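Local structure of tryptophan halogenase superfamily (Brevundimonas sp. BAL3, 6FRL) at residues B[54-58]-B[165-169]; B[237-243]-B[325-331]; B[249-254]-B[318-324]; B[254-259]-B[311-317]. The protein is a flavin-dependent halogenase that prefers bromination over chlorination, probably using reduced flavin to introduce halogen into an organic substrate. All blocks are in the same frame, centred on the assembly; numbering follows the deposited sequence.

In the fold
Four antiparallel strand pairings here illustrate how one kind of backbone ladder is fitted to different surroundings. Interaction 1 is the buried one, joining two short strands about 11 Å from the chain's centre with mostly main-chain bonds. Interactions 3 and 4 hold the same two strands, 250-257 and 314-323, share Val254, and run from aromatic and apolar packing to a more exposed, polar end. Interaction 2 pairs the strands that precede 250-257 and follow 314-323, in a separate small sheet; it is partly buried and rich in arginine contacts. Interaction 4 reaches interaction 1 through Gln255 OE1, probably hydrogen-bonded to Gly55 N, whereas interactions 1 and 2 lie about 25 Å apart between centres.

Interaction 1 of 4, residues B[54-58]-B[165-169]; sequences VGEAT and LHLDA
Val54 O accepts a hydrogen bond from Ala169 N (3.2 Å), opening a short antiparallel ladder in which strand 55-57 is one edge of a three-stranded sheet and strand 164-168 its middle. The donor belongs to the first turn of helix 169-182, where Asp168 serves as N-cap: its OD1 takes Leu171 N, and its OD2 is salt-bridged to Arg286. Gly55 comes next, in a non-hydrogen-bonded pair with Asp168; its CA approaches Leu167 O at 3.6 Å in a CA-H...O contact. Glu56 and Leu167 exchange two main-chain bonds. Glu56 N meets Leu167 O at 2.9 Å with a bent N-H (149°), and the return bond from Leu167 N to Glu56 O is straighter, at 169°. Extended beyond CG, the glutamate brings OE1 to Ala169 CB at 3.3 Å. A tartaric acid bound about 6 Å from this side chain, though probably a crystallisation component, may mark a pocket. Ala57 CB touches the edge of the His166 ring, 4.1 Å from CD2. That ring is fixed in rotation by bonds at both nitrogens, ND1 with Thr83 OG1 and NE2 with Thr268 OG1. At Thr58 a chi1 of 54° sets OG1 between the backbone N and the carbonyl carbon, from where it donates to Leu165 O in the carbonyl plane, on a lone pair, at 2.7 Å.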
loop_
_atom_site.group_PDB
_atom_site.type_symbol
_atom_site.label_atom_id
_atom_site.label_comp_id
_atom_site.label_asym_id
_atom_site.label_seq_id
_atom_site.Cartn_x
_atom_site.Cartn_y
_atom_site.Cartn_z
ATOM N N VAL B 54 2.051 35.612 -2.249
ATOM C CA VAL B 54 2.180 34.830 -3.482
ATOM C C VAL B 54 1.248 33.580 -3.551
ATOM O O VAL B 54 1.233 32.728 -2.678
ATOM C CB VAL B 54 3.658 34.425 -3.679
ATOM C CG1 VAL B 54 3.815 33.455 -4.843
ATOM C CG2 VAL B 54 4.543 35.669 -3.858
ATOM N N GLY B 55 0.489 33.479 -4.639
ATOM C CA GLY B 55 -0.584 32.497 -4.800
ATOM C C GLY B 55 -0.061 31.098 -5.099
ATOM O O GLY B 55 0.848 30.944 -5.910
ATOM N N GLU B 56 -0.644 30.088 -4.444
ATOM C CA GLU B 56 -0.168 28.732 -4.549
ATOM C C GLU B 56 -1.333 27.744 -4.541
ATOM O O GLU B 56 -2.389 28.008 -3.950
ATOM C CB GLU B 56 0.790 28.448 -3.417
ATOM C CG GLU B 56 2.062 27.783 -3.880
ATOM C CD GLU B 56 2.939 27.351 -2.722
ATOM O OE1 GLU B 56 3.223 28.213 -1.841
ATOM O OE2 GLU B 56 3.340 26.154 -2.697
ATOM N N ALA B 57 -1.154 26.623 -5.236
ATOM C CA ALA B 57 -2.120 25.539 -5.228
ATOM C C ALA B 57 -1.701 24.408 -4.295
ATOM O O ALA B 57 -0.569 24.367 -3.808
ATOM C CB ALA B 57 -2.373 25.016 -6.643
ATOM N N THR B 58 -2.656 23.524 -4.021
ATOM C CA THR B 58 -2.476 22.401 -3.112
ATOM C C THR B 58 -3.231 21.159 -3.604
ATOM O O THR B 58 -3.975 21.232 -4.593
ATOM C CB THR B 58 -3.029 22.739 -1.711
ATOM O OG1 THR B 58 -4.395 23.180 -1.826
ATOM C CG2 THR B 58 -2.174 23.784 -1.027
ATOM N N LEU B 165 -7.358 23.751 -1.986
ATOM C CA LEU B 165 -7.336 25.213 -2.025
ATOM C C LEU B 165 -6.346 25.818 -3.016
ATOM O O LEU B 165 -5.246 25.261 -3.286
ATOM C CB LEU B 165 -6.983 25.777 -0.642
ATOM C CG LEU B 165 -7.692 25.220 0.578
ATOM C CD1 LEU B 165 -7.232 25.977 1.828
ATOM C CD2 LEU B 165 -9.194 25.289 0.376
ATOM N N HIS B 166 -6.760 26.959 -3.570
ATOM C CA HIS B 166 -5.837 27.948 -4.093
ATOM C C HIS B 166 -5.735 28.960 -2.966
ATOM O O HIS B 166 -6.764 29.450 -2.510
ATOM C CB HIS B 166 -6.406 28.642 -5.353
ATOM C CG HIS B 166 -6.772 27.707 -6.465
ATOM N ND1 HIS B 166 -8.069 27.541 -6.891
ATOM C CD2 HIS B 166 -6.005 26.894 -7.241
ATOM C CE1 HIS B 166 -8.089 26.665 -7.885
ATOM N NE2 HIS B 166 -6.852 26.247 -8.108
ATOM N N LEU B 167 -4.533 29.300 -2.520
ATOM C CA LEU B 167 -4.417 30.229 -1.398
ATOM C C LEU B 167 -3.154 31.090 -1.396
ATOM O O LEU B 167 -2.159 30.803 -2.092
ATOM C CB LEU B 167 -4.571 29.478 -0.057
ATOM C CG LEU B 167 -3.742 28.210 0.231
ATOM C CD1 LEU B 167 -2.310 28.246 -0.304
ATOM C CD2 LEU B 167 -3.706 27.925 1.721
ATOM N N ASP B 168 -3.199 32.148 -0.585
ATOM C CA ASP B 168 -2.013 32.984 -0.365
ATOM C C ASP B 168 -1.112 32.298 0.652
ATOM O O ASP B 168 -1.475 32.185 1.797
ATOM C CB ASP B 168 -2.376 34.407 0.100
ATOM C CG ASP B 168 -1.156 35.346 0.105
ATOM O OD1 ASP B 168 -0.092 34.977 0.638
ATOM O OD2 ASP B 168 -1.234 36.455 -0.429
ATOM N N ALA B 169 0.069 31.873 0.224
ATOM C CA ALA B 169 0.966 31.101 1.087
ATOM C C ALA B 169 1.483 31.920 2.267
ATOM O O ALA B 169 1.606 31.405 3.378
ATOM C CB ALA B 169 2.109 30.525 0.289
#

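Interaction 2 of 4, residues B[237-243]-B[325-331]; sequences VGFEDWG and RPGRRSQ
Phe239 and Trp242 grip Gly327 between them, one ring from each face of a small antiparallel sheet, the tight part of the contact. Phe239 CZ lies 3.6 Å from Gly327 C, while Trp242 CE3 is 3.6 Å from Gly327 CA, which sits over the indole toward its rim. With no side chain and a phi of 152° that suits glycine, Gly327 lets Phe239 and the Glu240 carbonyl come close. Glu240 and Arg328 form the hydrogen-bonded pair, with Glu240 N to Arg328 O at 2.8 Å, and Trp242 N adds a bond to Pro326 O. Two guanidinium groups turn a face to the phenyl ring's atoms: CD2 over the centre of the Arg325 guanidinium, CD1, at the rim, over that of Arg329. Buried Arg329 also gives NH1 to Val237 O at 3.0 Å and NE to Ser343 O.

The more open side is polar. Arg325, extended from CG to NE, places NE 2.7 Å from Asp241 OD2, a salt bridge in which NE meets OD2 nearly along the C-O axis. Asp241 OD1 accepts from Gly243 N, two residues on, in an Asx turn. At the other end Ser330 OG donates to the anti lone pair of Glu240 OE1 (2.7 Å). Strand 345-346 pairs with the far side of strand 327-329, helix 229-234 touches Val237 and Arg329 through Ile231, and helix 376-402 backs Trp242, with Arg394 in a cation-pi contact.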
loop_
_atom_site.group_PDB
_atom_site.type_symbol
_atom_site.label_atom_id
_atom_site.label_comp_id
_atom_site.label_asym_id
_atom_site.label_seq_id
_atom_site.Cartn_x
_atom_site.Cartn_y
_atom_site.Cartn_z
ATOM N N VAL B 237 25.752 17.657 3.530
ATOM C CA VAL B 237 24.942 16.724 2.738
ATOM C C VAL B 237 24.811 17.200 1.273
ATOM O O VAL B 237 24.495 18.366 1.001
ATOM C CB VAL B 237 23.543 16.481 3.373
ATOM C CG1 VAL B 237 22.675 15.614 2.466
ATOM C CG2 VAL B 237 23.695 15.801 4.717
ATOM N N GLY B 238 25.034 16.280 0.339
ATOM C CA GLY B 238 25.012 16.594 -1.106
ATOM C C GLY B 238 23.647 16.628 -1.785
ATOM O O GLY B 238 22.622 16.403 -1.161
ATOM N N PHE B 239 23.668 16.899 -3.082
ATOM C CA PHE B 239 22.471 17.121 -3.900
ATOM C C PHE B 239 22.434 16.202 -5.138
ATOM O O PHE B 239 23.384 16.225 -5.924
ATOM C CB PHE B 239 22.424 18.590 -4.362
ATOM C CG PHE B 239 21.060 19.027 -4.798
ATOM C CD1 PHE B 239 20.099 19.353 -3.863
ATOM C CD2 PHE B 239 20.734 19.096 -6.136
ATOM C CE1 PHE B 239 18.828 19.744 -4.249
ATOM C CE2 PHE B 239 19.438 19.480 -6.542
ATOM C CZ PHE B 239 18.484 19.799 -5.582
ATOM N N GLU B 240 21.358 15.418 -5.308
ATOM C CA GLU B 240 21.165 14.637 -6.541
ATOM C C GLU B 240 20.447 15.507 -7.549
ATOM O O GLU B 240 19.233 15.760 -7.400
ATOM C CB GLU B 240 20.324 13.345 -6.359
ATOM C CG GLU B 240 20.596 12.490 -5.133
ATOM C CD GLU B 240 21.903 11.770 -5.174
ATOM O OE1 GLU B 240 22.755 12.063 -4.324
ATOM O OE2 GLU B 240 22.046 10.895 -6.053
ATOM N N ASP B 241 21.169 15.939 -8.582
ATOM C CA ASP B 241 20.595 16.805 -9.613
ATOM C C ASP B 241 19.766 15.981 -10.586
ATOM O O ASP B 241 20.172 14.886 -10.954
ATOM C CB ASP B 241 21.669 17.567 -10.388
ATOM C CG ASP B 241 21.167 18.911 -10.868
ATOM O OD1 ASP B 241 20.601 18.965 -11.992
ATOM O OD2 ASP B 241 21.280 19.907 -10.101
ATOM N N TRP B 242 18.606 16.514 -10.968
ATOM C CA TRP B 242 17.668 15.834 -11.864
ATOM C C TRP B 242 17.356 16.622 -13.164
ATOM O O TRP B 242 16.418 16.240 -13.900
ATOM C CB TRP B 242 16.365 15.495 -11.101
ATOM C CG TRP B 242 16.453 14.313 -10.128
ATOM C CD1 TRP B 242 17.412 13.341 -10.075
ATOM C CD2 TRP B 242 15.519 13.997 -9.110
ATOM N NE1 TRP B 242 17.136 12.434 -9.073
ATOM C CE2 TRP B 242 15.983 12.820 -8.458
ATOM C CE3 TRP B 242 14.344 14.595 -8.665
ATOM C CZ2 TRP B 242 15.293 12.227 -7.402
ATOM C CZ3 TRP B 242 13.659 14.003 -7.600
ATOM C CH2 TRP B 242 14.133 12.827 -6.990
ATOM N N GLY B 243 18.154 17.676 -13.465
ATOM C CA GLY B 243 18.010 18.470 -14.704
ATOM C C GLY B 243 18.121 17.615 -15.960
ATOM O O GLY B 243 17.521 17.914 -16.967
ATOM N N ARG B 325 16.178 24.303 -9.796
ATOM C CA ARG B 325 17.154 23.251 -9.857
ATOM C C ARG B 325 16.523 21.948 -9.334
ATOM O O ARG B 325 16.606 21.639 -8.167
ATOM C CB ARG B 325 18.392 23.683 -9.103
ATOM C CG ARG B 325 19.552 22.742 -9.348
ATOM C CD ARG B 325 20.627 22.950 -8.303
ATOM N NE ARG B 325 21.794 22.118 -8.560
ATOM C CZ ARG B 325 22.892 22.126 -7.818
ATOM N NH1 ARG B 325 23.909 21.342 -8.163
ATOM N NH2 ARG B 325 22.973 22.900 -6.732
ATOM N N PRO B 326 15.865 21.188 -10.224
ATOM C CA PRO B 326 15.157 19.964 -9.871
ATOM C C PRO B 326 16.054 18.909 -9.269
ATOM O O PRO B 326 17.145 18.649 -9.797
ATOM C CB PRO B 326 14.660 19.436 -11.211
ATOM C CG PRO B 326 14.734 20.565 -12.154
ATOM C CD PRO B 326 15.827 21.442 -11.675
ATOM N N GLY B 327 15.608 18.282 -8.197
ATOM C CA GLY B 327 16.419 17.262 -7.559
ATOM C C GLY B 327 16.131 17.156 -6.095
ATOM O O GLY B 327 15.240 17.838 -5.586
ATOM N N ARG B 328 16.890 16.307 -5.415
ATOM C CA ARG B 328 16.692 16.088 -4.000
ATOM C C ARG B 328 18.018 16.059 -3.257
ATOM O O ARG B 328 19.041 15.590 -3.766
ATOM C CB ARG B 328 15.905 14.779 -3.745
ATOM C CG ARG B 328 16.721 13.517 -3.917
ATOM C CD ARG B 328 15.909 12.261 -3.696
ATOM N NE ARG B 328 16.762 11.113 -3.892
ATOM C CZ ARG B 328 17.684 10.687 -3.031
ATOM N NH1 ARG B 328 17.890 11.293 -1.858
ATOM N NH2 ARG B 328 18.434 9.634 -3.347
ATOM N N ARG B 329 17.968 16.575 -2.035
ATOM C CA ARG B 329 19.017 16.421 -1.022
ATOM C C ARG B 329 19.332 14.922 -0.856
ATOM O O ARG B 329 18.419 14.113 -0.779
ATOM C CB ARG B 329 18.472 17.028 0.284
ATOM C CG ARG B 329 19.423 17.096 1.464
ATOM C CD ARG B 329 20.547 18.061 1.192
ATOM N NE ARG B 329 20.134 19.401 0.811
ATOM C CZ ARG B 329 20.949 20.309 0.274
ATOM N NH1 ARG B 329 22.251 20.039 0.011
ATOM N NH2 ARG B 329 20.450 21.507 -0.007
ATOM N N SER B 330 20.601 14.545 -0.803
ATOM C CA SER B 330 20.977 13.120 -0.838
ATOM C C SER B 330 20.442 12.292 0.328
ATOM O O SER B 330 20.092 11.127 0.170
ATOM C CB SER B 330 22.509 12.984 -0.930
ATOM O OG SER B 330 22.965 13.606 -2.118
ATOM N N GLN B 331 20.431 12.892 1.515
ATOM C CA GLN B 331 19.722 12.352 2.654
ATOM C C GLN B 331 18.997 13.539 3.287
ATOM O O GLN B 331 19.576 14.580 3.476
ATOM C CB GLN B 331 20.666 11.573 3.590
ATOM C CG GLN B 331 21.469 12.322 4.632
ATOM C CD GLN B 331 22.493 11.390 5.319
ATOM O OE1 GLN B 331 23.461 11.002 4.676
ATOM N NE2 GLN B 331 22.273 11.018 6.601
#

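Interaction 3 of 4, residues B[249-254]-B[318-324]; sequences DAAYAV and EPRRIPF
The outer edge of the large mixed sheet is built here, where Ala250 to Ala253 of strand 250-257 pair antiparallel with Arg320 to Pro323 of the outermost strand 314-323. The firm rung is Ala251 with Ile322: Ile322 N donates to Ala251 O at 2.8 Å and Ala251 N to Ile322 O at 3.1 Å. The next rung, Ala253 with Arg320, has only weak bonds, so the ladder slackens toward Val254. On its inner side the first strand starts with a classic beta bulge, Asp249 and Ala250 both facing Phe293.

Two sets of side chains dress the pair. On the face of Ala251, Phe324 folds back so that its CE1 lies 3.4 Å from Ala251 CB, and its ring meets Phe346 edge to face. On the face of Tyr252, Arg321 lays its aliphatic chain over the phenol: CG stands 3.9 Å from the ring centroid in a CH-pi contact, and Pro319 CB touches Tyr252 CD1 at 3.6 Å. A chain extended from CG to NE carries the arginine's head past the tyrosine, its plane 88° from the ring, to a salt bridge of NE with Asp300 OD1 of helix 300-307, which also packs on the ring through Leu304 and Leu307. Over one face of the same guanidinium, toward its rim, Ala250 CB lies 3.5 Å from Arg321 NH2.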
loop_
_atom_site.group_PDB
_atom_site.type_symbol
_atom_site.label_atom_id
_atom_site.label_comp_id
_atom_site.label_asym_id
_atom_site.label_seq_id
_atom_site.Cartn_x
_atom_site.Cartn_y
_atom_site.Cartn_z
ATOM N N ASP B 249 14.447 24.832 -16.534
ATOM C CA ASP B 249 15.493 25.256 -15.598
ATOM C C ASP B 249 15.336 26.708 -15.076
ATOM O O ASP B 249 16.237 27.224 -14.442
ATOM C CB ASP B 249 16.856 25.060 -16.277
ATOM C CG ASP B 249 17.109 26.060 -17.402
ATOM O OD1 ASP B 249 16.166 26.493 -18.087
ATOM O OD2 ASP B 249 18.278 26.429 -17.606
ATOM N N ALA B 250 14.186 27.342 -15.310
ATOM C CA ALA B 250 13.951 28.706 -14.849
ATOM C C ALA B 250 12.459 28.983 -14.763
ATOM O O ALA B 250 11.647 28.229 -15.335
ATOM C CB ALA B 250 14.584 29.692 -15.805
ATOM N N ALA B 251 12.099 30.062 -14.065
ATOM C CA ALA B 251 10.717 30.476 -13.998
ATOM C C ALA B 251 10.536 31.964 -13.682
ATOM O O ALA B 251 11.339 32.557 -12.958
ATOM C CB ALA B 251 9.982 29.645 -12.957
ATOM N N TYR B 252 9.456 32.539 -14.216
ATOM C CA TYR B 252 9.007 33.871 -13.866
ATOM C C TYR B 252 7.645 33.786 -13.157
ATOM O O TYR B 252 6.762 33.044 -13.583
ATOM C CB TYR B 252 8.863 34.721 -15.124
ATOM C CG TYR B 252 10.138 35.388 -15.609
ATOM C CD1 TYR B 252 10.701 36.439 -14.909
ATOM C CD2 TYR B 252 10.736 35.006 -16.810
ATOM C CE1 TYR B 252 11.832 37.071 -15.368
ATOM C CE2 TYR B 252 11.868 35.634 -17.283
ATOM C CZ TYR B 252 12.423 36.662 -16.557
ATOM O OH TYR B 252 13.581 37.287 -17.008
ATOM N N ALA B 253 7.467 34.541 -12.076
ATOM C CA ALA B 253 6.165 34.616 -11.401
ATOM C C ALA B 253 5.766 36.069 -11.225
ATOM O O ALA B 253 6.635 36.942 -11.045
ATOM C CB ALA B 253 6.212 33.925 -10.048
ATOM N N VAL B 254 4.462 36.315 -11.260
ATOM C CA VAL B 254 3.935 37.638 -11.087
ATOM C C VAL B 254 2.482 37.533 -10.597
ATOM O O VAL B 254 1.680 36.753 -11.169
ATOM C CB VAL B 254 4.047 38.454 -12.404
ATOM C CG1 VAL B 254 3.264 37.808 -13.539
ATOM C CG2 VAL B 254 3.576 39.900 -12.222
ATOM N N GLU B 318 6.512 43.914 -11.443
ATOM C CA GLU B 318 7.201 43.274 -12.545
ATOM C C GLU B 318 7.564 41.853 -12.156
ATOM O O GLU B 318 7.604 41.531 -10.963
ATOM C CB GLU B 318 8.425 44.080 -12.970
ATOM C CG GLU B 318 8.008 45.331 -13.744
ATOM C CD GLU B 318 8.936 46.493 -13.493
ATOM O OE1 GLU B 318 10.175 46.283 -13.518
ATOM O OE2 GLU B 318 8.414 47.605 -13.252
ATOM N N PRO B 319 7.787 40.991 -13.168
ATOM C CA PRO B 319 8.130 39.594 -12.893
ATOM C C PRO B 319 9.498 39.425 -12.246
ATOM O O PRO B 319 10.434 40.120 -12.637
ATOM C CB PRO B 319 8.133 38.949 -14.290
ATOM C CG PRO B 319 7.369 39.891 -15.163
ATOM C CD PRO B 319 7.671 41.238 -14.621
ATOM N N ARG B 320 9.601 38.525 -11.264
ATOM C CA ARG B 320 10.894 38.124 -10.717
ATOM C C ARG B 320 11.262 36.789 -11.329
ATOM O O ARG B 320 10.418 35.907 -11.503
ATOM C CB ARG B 320 10.906 38.032 -9.184
ATOM C CG ARG B 320 11.204 39.370 -8.500
ATOM C CD ARG B 320 11.694 39.183 -7.029
ATOM N NE ARG B 320 10.658 38.780 -6.049
ATOM C CZ ARG B 320 10.345 37.522 -5.681
ATOM N NH1 ARG B 320 10.962 36.455 -6.201
ATOM N NH2 ARG B 320 9.374 37.328 -4.791
ATOM N N ARG B 321 12.543 36.645 -11.646
ATOM C CA ARG B 321 13.051 35.376 -12.100
ATOM C C ARG B 321 13.384 34.557 -10.874
ATOM O O ARG B 321 13.746 35.115 -9.835
ATOM C CB ARG B 321 14.266 35.555 -12.974
ATOM C CG ARG B 321 14.311 34.592 -14.129
ATOM C CD ARG B 321 15.624 34.803 -14.850
ATOM N NE ARG B 321 15.885 33.898 -15.982
ATOM C CZ ARG B 321 16.614 32.776 -15.959
ATOM N NH1 ARG B 321 17.145 32.316 -14.832
ATOM N NH2 ARG B 321 16.805 32.101 -17.085
ATOM N N ILE B 322 13.216 33.239 -11.002
ATOM C CA ILE B 322 13.586 32.258 -9.972
ATOM C C ILE B 322 14.400 31.155 -10.668
ATOM O O ILE B 322 13.954 30.642 -11.714
ATOM C CB ILE B 322 12.358 31.613 -9.307
ATOM C CG1 ILE B 322 11.293 32.661 -8.950
ATOM C CG2 ILE B 322 12.785 30.862 -8.051
ATOM C CD1 ILE B 322 9.914 32.079 -8.643
ATOM N N PRO B 323 15.619 30.842 -10.158
ATOM C CA PRO B 323 16.275 29.608 -10.619
ATOM C C PRO B 323 15.593 28.329 -10.094
ATOM O O PRO B 323 15.134 28.242 -8.940
ATOM C CB PRO B 323 17.722 29.734 -10.106
ATOM C CG PRO B 323 17.937 31.196 -9.953
ATOM C CD PRO B 323 16.596 31.778 -9.565
ATOM N N PHE B 324 15.501 27.369 -11.000
ATOM C CA PHE B 324 14.925 26.088 -10.736
ATOM C C PHE B 324 16.109 25.204 -10.753
ATOM O O PHE B 324 16.957 25.335 -11.631
ATOM C CB PHE B 324 14.004 25.680 -11.884
ATOM C CG PHE B 324 12.571 26.033 -11.677
ATOM C CD1 PHE B 324 12.180 27.060 -10.800
ATOM C CD2 PHE B 324 11.591 25.323 -12.373
ATOM C CE1 PHE B 324 10.841 27.353 -10.616
ATOM C CE2 PHE B 324 10.253 25.616 -12.197
ATOM C CZ PHE B 324 9.877 26.632 -11.320
#

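Interaction 4 of 4, residues B[254-259]-B[311-317]; sequences VQSENR and LLGDPLT
Leu311 starts the contact by setting CD2 against Val254 CG1 (3.7 Å), the two side chains crossing at about a right angle. A Val254 chi1 of 61° holds CG1 there, between the backbone N and the carbonyl carbon, and turns CG2 toward Pro315 and Thr317. Leu312 lies beside Ser256, whose OG is hydrogen-bonded to Asn289 ND2; Asn289 OD1 accepts from Leu312 N, so one amide of strand 286-293 bonds to both segments. Gly313 slips close to the opposing backbone, its CA 3.3 Å from Glu257 O in a CA-H...O contact.

Asp314 pairs with Glu257 in the antiparallel ladder of edge strand 314-323. Its N donates to Glu257 O at 3.0 Å, in the carbonyl plane and on a lone pair, and its own O receives Glu257 N at 2.8 Å. The carboxylate lies almost parallel to the Arg259 guanidinium, 5° between planes, with OD1 over one face and 3.8 Å from NE. This salt bridge is long and rests on charge alone, since no N-H points at the oxygen. Pro315 forms a non-hydrogen-bonded pair with Ser256 and lies alongside Val254, its CB 4.1 Å from Val254 CG2. Leu316 continues the ladder through a nearly straight bond, N to Gln255 O at 2.9 Å and 176°. Its two methyls then part, CD1 resting on Gln255 CB and CD2 meeting Glu257 OE2 at 3.3 Å. Thr317 brings its carbonyl O to Val254 CG2.

The three main-chain bonds thus fix the register, Val254 with Leu311 and Pro315 supplies apolar contact, and the long ion pair, with a poorly ordered Arg259, probably adds little directional force.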
loop_
_atom_site.group_PDB
_atom_site.type_symbol
_atom_site.label_atom_id
_atom_site.label_comp_id
_atom_site.label_asym_id
_atom_site.label_seq_id
_atom_site.Cartn_x
_atom_site.Cartn_y
_atom_site.Cartn_z
ATOM N N VAL B 254 4.462 36.315 -11.260
ATOM C CA VAL B 254 3.935 37.638 -11.087
ATOM C C VAL B 254 2.482 37.533 -10.597
ATOM O O VAL B 254 1.680 36.753 -11.169
ATOM C CB VAL B 254 4.047 38.454 -12.404
ATOM C CG1 VAL B 254 3.264 37.808 -13.539
ATOM C CG2 VAL B 254 3.576 39.900 -12.222
ATOM N N GLN B 255 2.169 38.291 -9.528
ATOM C CA GLN B 255 0.806 38.394 -9.030
ATOM C C GLN B 255 0.024 39.365 -9.913
ATOM O O GLN B 255 0.560 40.381 -10.354
ATOM C CB GLN B 255 0.742 38.864 -7.557
ATOM C CG GLN B 255 1.239 37.891 -6.507
ATOM C CD GLN B 255 0.324 36.684 -6.304
ATOM O OE1 GLN B 255 0.631 35.589 -6.806
ATOM N NE2 GLN B 255 -0.776 36.860 -5.554
ATOM N N SER B 256 -1.233 39.028 -10.164
ATOM C CA SER B 256 -2.131 39.852 -10.939
ATOM C C SER B 256 -3.360 40.220 -10.104
ATOM O O SER B 256 -3.760 39.472 -9.190
ATOM C CB SER B 256 -2.543 39.129 -12.223
ATOM O OG SER B 256 -3.345 37.988 -11.998
ATOM N N GLU B 257 -3.942 41.381 -10.435
ATOM C CA GLU B 257 -5.152 41.905 -9.792
ATOM C C GLU B 257 -6.314 41.575 -10.715
ATOM O O GLU B 257 -6.227 41.842 -11.896
ATOM C CB GLU B 257 -5.012 43.423 -9.583
ATOM C CG GLU B 257 -6.153 44.101 -8.817
ATOM C CD GLU B 257 -5.672 44.818 -7.562
ATOM O OE1 GLU B 257 -6.303 44.591 -6.504
ATOM O OE2 GLU B 257 -4.662 45.579 -7.609
ATOM N N ASN B 258 -7.385 40.991 -10.182
ATOM C CA ASN B 258 -8.559 40.626 -11.003
ATOM C C ASN B 258 -9.201 41.880 -11.613
ATOM O O ASN B 258 -9.251 42.917 -10.959
ATOM C CB ASN B 258 -9.623 39.875 -10.177
ATOM C CG ASN B 258 -9.235 38.450 -9.833
ATOM O OD1 ASN B 258 -9.938 37.803 -9.091
ATOM N ND2 ASN B 258 -8.127 37.963 -10.365
ATOM N N ARG B 259 -9.692 41.769 -12.854
ATOM C CA ARG B 259 -10.475 42.839 -13.506
ATOM C C ARG B 259 -11.930 42.718 -13.038
ATOM O O ARG B 259 -12.369 41.618 -12.674
ATOM C CB ARG B 259 -10.387 42.780 -15.057
ATOM C CG ARG B 259 -8.974 42.586 -15.572
ATOM C CD ARG B 259 -8.670 43.069 -16.968
ATOM N NE ARG B 259 -7.262 42.753 -17.183
ATOM C CZ ARG B 259 -6.599 42.902 -18.323
ATOM N NH1 ARG B 259 -5.317 42.560 -18.373
ATOM N NH2 ARG B 259 -7.187 43.386 -19.417
ATOM N N LEU B 311 -1.797 37.072 -18.764
ATOM C CA LEU B 311 -2.041 36.973 -17.323
ATOM C C LEU B 311 -3.537 36.945 -17.005
ATOM O O LEU B 311 -4.350 37.386 -17.785
ATOM C CB LEU B 311 -1.407 38.145 -16.602
ATOM C CG LEU B 311 0.090 38.364 -16.777
ATOM C CD1 LEU B 311 0.469 39.607 -15.997
ATOM C CD2 LEU B 311 0.893 37.162 -16.299
ATOM N N LEU B 312 -3.891 36.443 -15.833
ATOM C CA LEU B 312 -5.284 36.459 -15.367
ATOM C C LEU B 312 -5.735 37.823 -14.848
ATOM O O LEU B 312 -6.735 37.888 -14.181
ATOM C CB LEU B 312 -5.490 35.378 -14.283
ATOM C CG LEU B 312 -5.533 33.918 -14.751
ATOM C CD1 LEU B 312 -5.275 32.991 -13.580
ATOM C CD2 LEU B 312 -6.880 33.597 -15.419
ATOM N N GLY B 313 -5.024 38.897 -15.182
ATOM C CA GLY B 313 -5.312 40.254 -14.689
ATOM C C GLY B 313 -4.170 41.266 -14.826
ATOM O O GLY B 313 -3.184 41.014 -15.504
ATOM N N ASP B 314 -4.316 42.401 -14.145
ATOM C CA ASP B 314 -3.369 43.527 -14.218
ATOM C C ASP B 314 -2.197 43.198 -13.287
ATOM O O ASP B 314 -2.393 42.967 -12.096
ATOM C CB ASP B 314 -4.013 44.842 -13.750
ATOM C CG ASP B 314 -5.194 45.290 -14.635
ATOM O OD1 ASP B 314 -4.975 45.538 -15.836
ATOM O OD2 ASP B 314 -6.337 45.395 -14.126
ATOM N N PRO B 315 -0.964 43.169 -13.817
ATOM C CA PRO B 315 0.163 42.793 -12.955
ATOM C C PRO B 315 0.379 43.750 -11.791
ATOM O O PRO B 315 0.355 44.939 -12.013
ATOM C CB PRO B 315 1.352 42.834 -13.914
ATOM C CG PRO B 315 0.922 43.716 -15.024
ATOM C CD PRO B 315 -0.528 43.473 -15.188
ATOM N N LEU B 316 0.564 43.231 -10.581
ATOM C CA LEU B 316 0.833 44.046 -9.378
ATOM C C LEU B 316 2.273 44.525 -9.263
ATOM O O LEU B 316 2.519 45.494 -8.558
ATOM C CB LEU B 316 0.532 43.281 -8.090
ATOM C CG LEU B 316 -0.914 42.965 -7.727
ATOM C CD1 LEU B 316 -0.955 42.081 -6.485
ATOM C CD2 LEU B 316 -1.693 44.243 -7.490
ATOM N N THR B 317 3.220 43.826 -9.881
ATOM C CA THR B 317 4.624 44.281 -9.981
ATOM C C THR B 317 5.204 43.796 -11.292
ATOM O O THR B 317 4.483 43.312 -12.148
ATOM C CB THR B 317 5.520 43.747 -8.824
ATOM O OG1 THR B 317 6.891 44.116 -9.047
ATOM C CG2 THR B 317 5.453 42.195 -8.650
#